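PDB 4OJV: 3',5'-cyclic-nucleotide phosphodiesterase 1 from Saccharomyces cerevisiae, which is a class-II cyclic-nucleotide phosphodiesterase with a metallo-hydrolase fold that carries a pair of zinc ions. Local coordinates for residues A[11-21]-A[323-331]; A[203-213]-A[223-233]. All blocks are in the same frame, centred on the assembly; numbering follows the deposited sequence.

Both contacts are largely buried and both reach the seven-stranded mixed sheet of the chain. Contact 2 is the hairpin of strands 204-215 and 222-232 in that sheet, held by a regular ladder of backbone bonds; residues at its ends, such as Arg233 and Tyr224, are partly exposed. Contact 1 joins the loop after strand 4-8 of the other large sheet to the end of strand 321-325, so its bonds are few and irregular. Their centres lie about 21 Å apart, yet each delivers one zinc-binding histidine, His326 in contact 1 and His213 in contact 2. The two zinc ions share one water. Contact 1 relies on glycines and one lysine, contact 2 on apolar pairs and a salt-bridge network.

Contact 1: residues A[11-21]-A[323-331]; sequences ANGGPTEYGTQ and IVTHVKSTP. With ZN (zinc ion), chain E; SO4 (sulfate ion), chain B.
The ring of His326 lies against Gly13. The Gly13 CA sits over the middle of one face of the His326 ring, 3.5 Å from its centroid, in a CH-pi contact. A chi1 of -158° brings the ring under Gly13 CA with its far nitrogen at the metal. His326 NE2 binds a zinc ion at 2.1 Å. Asp132, His133 and Asp244 bind the same metal, and Ser281 holds His326 ND1.

Backbone bonds tie the two loops together. Gly13 N donates to Val327 O at 3.0 Å. Ser329 N donates to Gly14 O at 2.9 Å. The bond from His326 N to Ala11 O is weak, and a water also links Ala11 O with Val327 N.

Lys328 makes the side-chain polar link. Its chain is extended to CE and bends at the last torsion (chi4 -65°). Lys328 NZ donates to Gly13 O at 2.8 Å. The same nitrogen donates to a sulfate oxygen.

Asn12 braces the 11-21 loop from within. Asn12 OD1 accepts from Gly14 N at 2.9 Å, an Asx turn. Asn12 ND2 donates to Tyr18 O, which lies close to the plane of the Asn12 amide. A second water joins Asn12 OD1, Thr16 and Ser329 OG.

The glycine loop thus lies close against a metal-binding histidine, and Asn12 keeps that loop in shape. The sulfate, probably from the crystallisation liquor, lies between Lys328 and the zinc ion. Lysine and metal together would favour an anion there.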
loop_
_atom_site.group_PDB
_atom_site.type_symbol
_atom_site.label_atom_id
_atom_site.label_comp_id
_atom_site.label_asym_id
_atom_site.label_seq_id
_atom_site.Cartn_x
_atom_site.Cartn_y
_atom_site.Cartn_z
ATOM N N ALA A 11 8.757 -7.848 0.731
ATOM C CA ALA A 11 9.511 -8.295 1.894
ATOM C C ALA A 11 9.880 -7.124 2.805
ATOM O O ALA A 11 10.743 -7.251 3.657
ATOM C CB ALA A 11 10.759 -9.059 1.464
ATOM N N ASN A 12 9.202 -5.995 2.623
ATOM C CA ASN A 12 9.454 -4.773 3.380
ATOM C C ASN A 12 8.719 -4.815 4.719
ATOM O O ASN A 12 7.516 -5.065 4.749
ATOM C CB ASN A 12 8.972 -3.611 2.511
ATOM C CG ASN A 12 9.020 -2.266 3.196
ATOM O OD1 ASN A 12 9.737 -2.052 4.161
ATOM N ND2 ASN A 12 8.231 -1.342 2.678
ATOM N N GLY A 13 9.421 -4.569 5.823
ATOM C CA GLY A 13 8.802 -4.529 7.147
ATOM C C GLY A 13 8.186 -3.203 7.546
ATOM O O GLY A 13 7.590 -3.123 8.612
ATOM N N GLY A 14 8.308 -2.185 6.694
ATOM C CA GLY A 14 7.876 -0.825 7.019
ATOM C C GLY A 14 9.048 -0.008 7.538
ATOM O O GLY A 14 10.133 -0.541 7.770
ATOM N N PRO A 15 8.851 1.303 7.758
ATOM C CA PRO A 15 7.571 1.991 7.675
ATOM C C PRO A 15 7.191 2.514 6.296
ATOM O O PRO A 15 6.070 2.994 6.140
ATOM C CB PRO A 15 7.739 3.152 8.654
ATOM C CG PRO A 15 9.196 3.472 8.568
ATOM C CD PRO A 15 9.890 2.152 8.377
ATOM N N THR A 16 8.058 2.413 5.291
ATOM C CA THR A 16 7.592 2.748 3.938
ATOM C C THR A 16 6.511 1.726 3.563
ATOM O O THR A 16 6.529 0.573 4.023
ATOM C CB THR A 16 8.704 2.833 2.874
ATOM O OG1 THR A 16 9.178 1.520 2.565
ATOM C CG2 THR A 16 9.856 3.728 3.331
ATOM N N GLU A 17 5.566 2.158 2.744
ATOM C CA GLU A 17 4.271 1.504 2.664
ATOM C C GLU A 17 4.073 0.559 1.469
ATOM O O GLU A 17 3.060 -0.138 1.417
ATOM C CB GLU A 17 3.153 2.551 2.731
ATOM C CG GLU A 17 2.940 3.352 1.453
ATOM C CD GLU A 17 3.922 4.500 1.234
ATOM O OE1 GLU A 17 3.740 5.187 0.211
ATOM O OE2 GLU A 17 4.845 4.730 2.055
ATOM N N TYR A 18 5.012 0.537 0.525
ATOM C CA TYR A 18 4.885 -0.334 -0.648
ATOM C C TYR A 18 5.794 -1.548 -0.495
ATOM O O TYR A 18 6.821 -1.492 0.156
ATOM C CB TYR A 18 5.251 0.389 -1.956
ATOM C CG TYR A 18 4.465 1.638 -2.374
ATOM C CD1 TYR A 18 3.434 2.165 -1.596
ATOM C CD2 TYR A 18 4.784 2.300 -3.559
ATOM C CE1 TYR A 18 2.753 3.311 -1.990
ATOM C CE2 TYR A 18 4.107 3.444 -3.960
ATOM C CZ TYR A 18 3.101 3.942 -3.167
ATOM O OH TYR A 18 2.434 5.066 -3.570
ATOM N N GLY A 19 5.410 -2.647 -1.123
ATOM C CA GLY A 19 6.211 -3.850 -1.101
ATOM C C GLY A 19 6.204 -4.554 0.235
ATOM O O GLY A 19 7.161 -5.228 0.562
ATOM N N THR A 20 5.126 -4.406 1.005
ATOM C CA THR A 20 5.017 -5.102 2.289
ATOM C C THR A 20 4.649 -6.581 2.064
ATOM O O THR A 20 4.434 -7.014 0.931
ATOM C CB THR A 20 4.091 -4.369 3.279
ATOM O OG1 THR A 20 2.810 -4.216 2.693
ATOM C CG2 THR A 20 4.642 -2.991 3.632
ATOM N N GLN A 21 4.638 -7.352 3.140
ATOM C CA GLN A 21 4.805 -8.794 3.043
ATOM C C GLN A 21 3.790 -9.525 2.175
ATOM O O GLN A 21 2.584 -9.496 2.431
ATOM C CB GLN A 21 4.802 -9.410 4.436
ATOM C CG GLN A 21 5.028 -10.912 4.410
ATOM C CD GLN A 21 5.681 -11.434 5.666
ATOM O OE1 GLN A 21 6.778 -11.009 6.026
ATOM N NE2 GLN A 21 5.032 -12.388 6.321
ATOM N N ILE A 323 15.674 -17.618 4.636
ATOM C CA ILE A 323 15.369 -16.457 3.807
ATOM C C ILE A 323 14.761 -15.412 4.734
ATOM O O ILE A 323 13.673 -15.609 5.263
ATOM C CB ILE A 323 14.378 -16.829 2.676
ATOM C CG1 ILE A 323 14.858 -18.061 1.882
ATOM C CG2 ILE A 323 14.096 -15.630 1.779
ATOM C CD1 ILE A 323 16.199 -17.902 1.200
ATOM N N VAL A 324 15.491 -14.322 4.947
ATOM C CA VAL A 324 15.137 -13.308 5.939
ATOM C C VAL A 324 14.197 -12.291 5.315
ATOM O O VAL A 324 14.495 -11.717 4.268
ATOM C CB VAL A 324 16.412 -12.614 6.448
ATOM C CG1 VAL A 324 16.094 -11.508 7.439
ATOM C CG2 VAL A 324 17.345 -13.633 7.087
ATOM N N THR A 325 13.063 -12.075 5.970
ATOM C CA THR A 325 12.006 -11.218 5.455
ATOM C C THR A 325 11.747 -10.040 6.388
ATOM O O THR A 325 12.275 -9.975 7.499
ATOM C CB THR A 325 10.705 -12.029 5.329
ATOM O OG1 THR A 325 10.301 -12.435 6.643
ATOM C CG2 THR A 325 10.920 -13.261 4.443
ATOM N N HIS A 326 10.918 -9.105 5.926
ATOM C CA HIS A 326 10.314 -8.091 6.797
ATOM C C HIS A 326 11.333 -7.196 7.454
ATOM O O HIS A 326 11.140 -6.727 8.567
ATOM C CB HIS A 326 9.425 -8.781 7.847
ATOM C CG HIS A 326 8.357 -7.901 8.445
ATOM N ND1 HIS A 326 8.580 -7.108 9.517
ATOM C CD2 HIS A 326 7.012 -7.766 8.132
ATOM C CE1 HIS A 326 7.447 -6.470 9.842
ATOM N NE2 HIS A 326 6.483 -6.877 9.008
ATOM N N VAL A 327 12.438 -6.928 6.768
ATOM C CA VAL A 327 13.419 -5.995 7.313
ATOM C C VAL A 327 12.849 -4.578 7.225
ATOM O O VAL A 327 12.327 -4.164 6.188
ATOM C CB VAL A 327 14.785 -6.100 6.601
ATOM C CG1 VAL A 327 15.756 -5.050 7.129
ATOM C CG2 VAL A 327 15.366 -7.496 6.785
ATOM N N LYS A 328 12.945 -3.848 8.330
ATOM C CA LYS A 328 12.426 -2.488 8.386
ATOM C C LYS A 328 13.440 -1.475 7.875
ATOM O O LYS A 328 14.657 -1.672 7.996
ATOM C CB LYS A 328 12.037 -2.154 9.824
ATOM C CG LYS A 328 10.790 -2.900 10.276
ATOM C CD LYS A 328 10.382 -2.556 11.703
ATOM C CE LYS A 328 9.093 -3.250 12.134
ATOM N NZ LYS A 328 7.869 -2.842 11.382
ATOM N N SER A 329 12.949 -0.374 7.312
ATOM C CA SER A 329 13.828 0.776 7.068
ATOM C C SER A 329 14.246 1.380 8.399
ATOM O O SER A 329 13.577 1.218 9.430
ATOM C CB SER A 329 13.143 1.870 6.252
ATOM O OG SER A 329 12.742 1.413 4.991
ATOM N N THR A 330 15.353 2.094 8.371
ATOM C CA THR A 330 15.842 2.801 9.531
ATOM C C THR A 330 16.665 3.954 8.974
ATOM O O THR A 330 17.210 3.840 7.876
ATOM C CB THR A 330 16.667 1.869 10.453
ATOM O OG1 THR A 330 17.132 2.605 11.586
ATOM C CG2 THR A 330 17.853 1.254 9.727
ATOM N N PRO A 331 16.718 5.090 9.689
ATOM C CA PRO A 331 17.519 6.209 9.183
ATOM C C PRO A 331 19.014 6.039 9.502
ATOM O O PRO A 331 19.615 6.874 10.183
ATOM C CB PRO A 331 16.912 7.425 9.896
ATOM C CG PRO A 331 16.346 6.868 11.155
ATOM C CD PRO A 331 15.888 5.474 10.849
HETATM ZN ZN ZN E . 4.456 -6.786 9.571
HETATM S S SO4 B . 4.732 -4.562 12.194
HETATM O O1 SO4 B . 3.683 -3.628 11.700
HETATM O O2 SO4 B . 5.762 -3.782 12.942
HETATM O O3 SO4 B . 4.125 -5.617 13.069
HETATM O O4 SO4 B . 5.360 -5.166 10.992
HETATM O O HOH W 1 13.302 -7.730 3.842
HETATM O O HOH W 2 10.248 0.556 4.742
HETATM O O HOH W 3 2.909 -6.238 10.742
#

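Contact 2: residues A[203-213]-A[223-233]; sequences PWDVIPFKVHH and VYSTFYIFRDR. With ZN (zinc ion), chain D.
Asp205 meets two arginines of the facing strand. Arg231 grips Asp205 OD2 side-on with NE and NH2, Arg231 NH2 lying 3.0 Å from that oxygen. The oxygen lies in the guanidinium plane, while the carboxylate stands nearly upright to it, at 87°. Arg233 NH1 takes Asp205 OD1 at 2.9 Å from above the carboxylate plane. Lys198 adds a further salt bridge to Asp205 OD1, so three positive charges surround this carboxylate and would favour its ionised form.

At the other end, Lys210 lies across Tyr224. Lys210 CE and NZ sit over one face of the Tyr224 ring, with NZ 4.1 Å from the centroid in a cation-pi contact. Ile207, Phe209, Val211, Phe227 and Ile229 share one face of the sheet. There Val211 CG1 rests over the centre of the Phe227 ring, 3.8 Å from the centroid, and Phe209 CE1 touches Ile229 CD1. Helix 256-267 packs on this side through Tyr263, Leu257 and Phe260. Lys210 starts from the opposite face, as do Val206 and Phe230. Val206 lies alongside Phe230, with Val206 CG2 3.6 Å from Phe230 CE2. It also touches Tyr228, whose hydroxyl is bonded to Ile126 O. Two waters join Asp232 OD1 to Pro203 O and to Trp204 NE1, and Asp232 OD2 is hydrogen-bonded to Ser235 OG.

Behind these side chains runs the backbone ladder. Asp205, Ile207, Phe209 and Val211 pair with Arg231, Ile229, Phe227 and Ser225 through two bonds each. Beyond them His213 N donates to Val223 O at 2.8 Å. His213 NE2 binds a zinc ion with His128, His130 and Asp244. Gly293 O holds His213 ND1.

This is a twisted antiparallel beta hairpin in the mixed sheet of a metallo-hydrolase fold, with a metal ligand near its turn.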
loop_
_atom_site.group_PDB
_atom_site.type_symbol
_atom_site.label_atom_id
_atom_site.label_comp_id
_atom_site.label_asym_id
_atom_site.label_seq_id
_atom_site.Cartn_x
_atom_site.Cartn_y
_atom_site.Cartn_z
ATOM N N PRO A 203 -1.136 -30.383 -4.801
ATOM C CA PRO A 203 -1.149 -31.596 -3.969
ATOM C C PRO A 203 -0.265 -31.407 -2.733
ATOM O O PRO A 203 0.720 -32.139 -2.525
ATOM C CB PRO A 203 -0.606 -32.671 -4.915
ATOM C CG PRO A 203 0.279 -31.922 -5.852
ATOM C CD PRO A 203 -0.359 -30.573 -6.039
ATOM N N TRP A 204 -0.630 -30.398 -1.941
ATOM C CA TRP A 204 0.136 -29.967 -0.780
ATOM C C TRP A 204 -0.683 -29.983 0.469
ATOM O O TRP A 204 -1.893 -29.746 0.438
ATOM C CB TRP A 204 0.599 -28.533 -0.942
ATOM C CG TRP A 204 1.535 -28.224 -2.057
ATOM C CD1 TRP A 204 2.107 -29.080 -2.995
ATOM C CD2 TRP A 204 2.047 -26.903 -2.378
ATOM N NE1 TRP A 204 2.926 -28.389 -3.855
ATOM C CE2 TRP A 204 2.927 -27.061 -3.532
ATOM C CE3 TRP A 204 1.864 -25.635 -1.832
ATOM C CZ2 TRP A 204 3.588 -25.980 -4.104
ATOM C CZ3 TRP A 204 2.539 -24.560 -2.413
ATOM C CH2 TRP A 204 3.380 -24.728 -3.517
ATOM N N ASP A 205 -0.024 -30.251 1.587
ATOM C CA ASP A 205 -0.598 -30.021 2.905
ATOM C C ASP A 205 -0.222 -28.624 3.374
ATOM O O ASP A 205 0.866 -28.132 3.059
ATOM C CB ASP A 205 -0.056 -31.024 3.931
ATOM C CG ASP A 205 -0.397 -32.464 3.603
ATOM O OD1 ASP A 205 -1.440 -32.727 2.971
ATOM O OD2 ASP A 205 0.388 -33.336 4.022
ATOM N N VAL A 206 -1.121 -28.004 4.131
ATOM C CA VAL A 206 -0.844 -26.753 4.836
ATOM C C VAL A 206 -1.093 -26.975 6.325
ATOM O O VAL A 206 -2.142 -27.505 6.714
ATOM C CB VAL A 206 -1.643 -25.549 4.265
ATOM C CG1 VAL A 206 -3.149 -25.776 4.316
ATOM C CG2 VAL A 206 -1.252 -24.252 4.964
ATOM N N ILE A 207 -0.119 -26.583 7.147
ATOM C CA ILE A 207 -0.188 -26.810 8.587
ATOM C C ILE A 207 0.129 -25.487 9.292
ATOM O O ILE A 207 1.276 -25.037 9.262
ATOM C CB ILE A 207 0.791 -27.919 9.069
ATOM C CG1 ILE A 207 0.943 -29.043 8.024
ATOM C CG2 ILE A 207 0.331 -28.454 10.419
ATOM C CD1 ILE A 207 2.062 -30.026 8.322
ATOM N N PRO A 208 -0.886 -24.857 9.910
ATOM C CA PRO A 208 -0.682 -23.556 10.554
ATOM C C PRO A 208 -0.430 -23.667 12.061
ATOM O O PRO A 208 -1.041 -24.507 12.735
ATOM C CB PRO A 208 -2.014 -22.852 10.302
ATOM C CG PRO A 208 -3.018 -23.961 10.332
ATOM C CD PRO A 208 -2.320 -25.191 9.800
ATOM N N PHE A 209 0.459 -22.815 12.567
ATOM C CA PHE A 209 0.807 -22.777 13.983
ATOM C C PHE A 209 0.760 -21.346 14.471
ATOM O O PHE A 209 1.278 -20.441 13.811
ATOM C CB PHE A 209 2.210 -23.340 14.188
ATOM C CG PHE A 209 2.295 -24.818 13.947
ATOM C CD1 PHE A 209 2.443 -25.312 12.655
ATOM C CD2 PHE A 209 2.219 -25.716 15.008
ATOM C CE1 PHE A 209 2.503 -26.679 12.422
ATOM C CE2 PHE A 209 2.280 -27.088 14.779
ATOM C CZ PHE A 209 2.420 -27.563 13.484
ATOM N N LYS A 210 0.165 -21.144 15.639
ATOM C CA LYS A 210 0.089 -19.823 16.227
ATOM C C LYS A 210 1.408 -19.463 16.917
ATOM O O LYS A 210 2.044 -20.310 17.553
ATOM C CB LYS A 210 -1.074 -19.781 17.209
ATOM C CG LYS A 210 -1.471 -18.392 17.664
ATOM C CD LYS A 210 -2.700 -18.453 18.562
ATOM C CE LYS A 210 -2.348 -18.955 19.953
ATOM N NZ LYS A 210 -3.538 -19.038 20.849
ATOM N N VAL A 211 1.814 -18.201 16.791
ATOM C CA VAL A 211 3.013 -17.679 17.449
ATOM C C VAL A 211 2.697 -16.311 18.074
ATOM O O VAL A 211 1.629 -15.736 17.819
ATOM C CB VAL A 211 4.241 -17.592 16.495
ATOM C CG1 VAL A 211 4.615 -18.962 15.939
ATOM C CG2 VAL A 211 4.012 -16.589 15.367
ATOM N N HIS A 212 3.617 -15.801 18.892
ATOM C CA HIS A 212 3.463 -14.478 19.504
ATOM C C HIS A 212 4.044 -13.368 18.665
ATOM O O HIS A 212 5.110 -13.523 18.061
ATOM C CB HIS A 212 4.125 -14.419 20.874
ATOM C CG HIS A 212 3.540 -15.364 21.888
ATOM N ND1 HIS A 212 2.297 -15.236 22.393
ATOM C CD2 HIS A 212 4.095 -16.479 22.482
ATOM C CE1 HIS A 212 2.082 -16.227 23.283
ATOM N NE2 HIS A 212 3.181 -16.984 23.335
ATOM N N HIS A 213 3.391 -12.208 18.703
ATOM C CA HIS A 213 3.802 -11.024 17.933
ATOM C C HIS A 213 3.500 -9.764 18.722
ATOM O O HIS A 213 2.940 -8.791 18.219
ATOM C CB HIS A 213 3.156 -11.082 16.535
ATOM C CG HIS A 213 3.374 -9.856 15.662
ATOM N ND1 HIS A 213 4.518 -9.139 15.660
ATOM C CD2 HIS A 213 2.533 -9.249 14.743
ATOM C CE1 HIS A 213 4.403 -8.110 14.789
ATOM N NE2 HIS A 213 3.198 -8.186 14.216
ATOM N N VAL A 223 -0.895 -10.235 20.921
ATOM C CA VAL A 223 -1.101 -10.086 19.480
ATOM C C VAL A 223 -0.497 -11.325 18.847
ATOM O O VAL A 223 0.701 -11.549 18.952
ATOM C CB VAL A 223 -0.408 -8.810 18.944
ATOM C CG1 VAL A 223 -0.450 -8.754 17.417
ATOM C CG2 VAL A 223 -1.050 -7.568 19.558
ATOM N N TYR A 224 -1.329 -12.131 18.197
ATOM C CA TYR A 224 -0.866 -13.391 17.631
ATOM C C TYR A 224 -0.510 -13.288 16.158
ATOM O O TYR A 224 -0.968 -12.398 15.431
ATOM C CB TYR A 224 -1.915 -14.484 17.826
ATOM C CG TYR A 224 -2.143 -14.820 19.278
ATOM C CD1 TYR A 224 -1.127 -15.368 20.048
ATOM C CD2 TYR A 224 -3.384 -14.587 19.878
ATOM C CE1 TYR A 224 -1.336 -15.681 21.391
ATOM C CE2 TYR A 224 -3.605 -14.895 21.217
ATOM C CZ TYR A 224 -2.577 -15.433 21.960
ATOM O OH TYR A 224 -2.792 -15.735 23.288
ATOM N N SER A 225 0.317 -14.231 15.736
ATOM C CA SER A 225 0.668 -14.383 14.342
ATOM C C SER A 225 0.659 -15.876 14.006
ATOM O O SER A 225 0.218 -16.699 14.828
ATOM C CB SER A 225 2.019 -13.713 14.095
ATOM O OG SER A 225 2.405 -13.729 12.732
ATOM N N THR A 226 1.118 -16.229 12.803
ATOM C CA THR A 226 1.023 -17.603 12.321
ATOM C C THR A 226 2.278 -17.962 11.554
ATOM O O THR A 226 2.822 -17.130 10.822
ATOM C CB THR A 226 -0.175 -17.754 11.353
ATOM O OG1 THR A 226 -1.323 -17.078 11.879
ATOM C CG2 THR A 226 -0.527 -19.222 11.083
ATOM N N PHE A 227 2.725 -19.205 11.731
ATOM C CA PHE A 227 3.700 -19.840 10.854
ATOM C C PHE A 227 2.949 -20.880 10.024
ATOM O O PHE A 227 2.121 -21.631 10.560
ATOM C CB PHE A 227 4.742 -20.590 11.678
ATOM C CG PHE A 227 5.826 -19.731 12.305
ATOM C CD1 PHE A 227 5.784 -18.332 12.336
ATOM C CD2 PHE A 227 6.907 -20.367 12.912
ATOM C CE1 PHE A 227 6.811 -17.608 12.934
ATOM C CE2 PHE A 227 7.925 -19.649 13.513
ATOM C CZ PHE A 227 7.881 -18.267 13.526
ATOM N N TYR A 228 3.227 -20.921 8.727
ATOM C CA TYR A 228 2.640 -21.925 7.848
ATOM C C TYR A 228 3.683 -22.888 7.327
ATOM O O TYR A 228 4.693 -22.469 6.757
ATOM C CB TYR A 228 1.985 -21.244 6.648
ATOM C CG TYR A 228 0.695 -20.522 6.947
ATOM C CD1 TYR A 228 -0.495 -21.224 7.106
ATOM C CD2 TYR A 228 0.656 -19.126 7.041
ATOM C CE1 TYR A 228 -1.687 -20.567 7.361
ATOM C CE2 TYR A 228 -0.531 -18.461 7.301
ATOM C CZ TYR A 228 -1.701 -19.187 7.458
ATOM O OH TYR A 228 -2.906 -18.570 7.719
ATOM N N ILE A 229 3.421 -24.182 7.501
ATOM C CA ILE A 229 4.187 -25.221 6.810
ATOM C C ILE A 229 3.425 -25.632 5.555
ATOM O O ILE A 229 2.236 -25.954 5.632
ATOM C CB ILE A 229 4.417 -26.478 7.680
ATOM C CG1 ILE A 229 5.030 -26.092 9.032
ATOM C CG2 ILE A 229 5.274 -27.501 6.926
ATOM C CD1 ILE A 229 5.182 -27.245 10.004
ATOM N N PHE A 230 4.106 -25.613 4.413
ATOM C CA PHE A 230 3.569 -26.188 3.179
ATOM C C PHE A 230 4.380 -27.423 2.841
ATOM O O PHE A 230 5.597 -27.346 2.728
ATOM C CB PHE A 230 3.590 -25.182 2.022
ATOM C CG PHE A 230 2.694 -23.997 2.247
ATOM C CD1 PHE A 230 3.164 -22.863 2.907
ATOM C CD2 PHE A 230 1.360 -24.036 1.850
ATOM C CE1 PHE A 230 2.324 -21.784 3.132
ATOM C CE2 PHE A 230 0.516 -22.957 2.075
ATOM C CZ PHE A 230 1.004 -21.836 2.725
ATOM N N ARG A 231 3.691 -28.552 2.689
ATOM C CA ARG A 231 4.352 -29.821 2.394
ATOM C C ARG A 231 3.861 -30.393 1.076
ATOM O O ARG A 231 2.661 -30.607 0.894
ATOM C CB ARG A 231 4.120 -30.822 3.523
ATOM C CG ARG A 231 4.665 -32.220 3.221
ATOM C CD ARG A 231 4.683 -33.106 4.456
ATOM N NE ARG A 231 3.340 -33.265 4.994
ATOM C CZ ARG A 231 3.051 -33.413 6.280
ATOM N NH1 ARG A 231 4.024 -33.443 7.189
ATOM N NH2 ARG A 231 1.782 -33.537 6.656
ATOM N N ASP A 232 4.789 -30.632 0.156
ATOM C CA ASP A 232 4.459 -31.340 -1.071
ATOM C C ASP A 232 4.313 -32.820 -0.734
ATOM O O ASP A 232 5.268 -33.443 -0.278
ATOM C CB ASP A 232 5.561 -31.159 -2.104
ATOM C CG ASP A 232 5.307 -31.957 -3.352
ATOM O OD1 ASP A 232 4.220 -31.805 -3.925
ATOM O OD2 ASP A 232 6.185 -32.746 -3.739
ATOM N N ARG A 233 3.129 -33.383 -0.954
ATOM C CA ARG A 233 2.886 -34.756 -0.520
ATOM C C ARG A 233 3.726 -35.807 -1.225
ATOM O O ARG A 233 4.151 -36.775 -0.593
ATOM C CB ARG A 233 1.403 -35.095 -0.564
ATOM C CG ARG A 233 0.642 -34.497 0.606
ATOM C CD ARG A 233 -0.750 -35.088 0.716
ATOM N NE ARG A 233 -1.533 -34.823 -0.489
ATOM C CZ ARG A 233 -2.243 -33.720 -0.706
ATOM N NH1 ARG A 233 -2.277 -32.755 0.199
ATOM N NH2 ARG A 233 -2.924 -33.587 -1.838
HETATM ZN ZN ZN D . 2.717 -7.196 12.381
HETATM O O HOH W 4 2.472 -33.806 -4.074
HETATM O O HOH W 5 4.042 -30.047 -5.960
HETATM O O HOH W 3 2.909 -6.238 10.742
#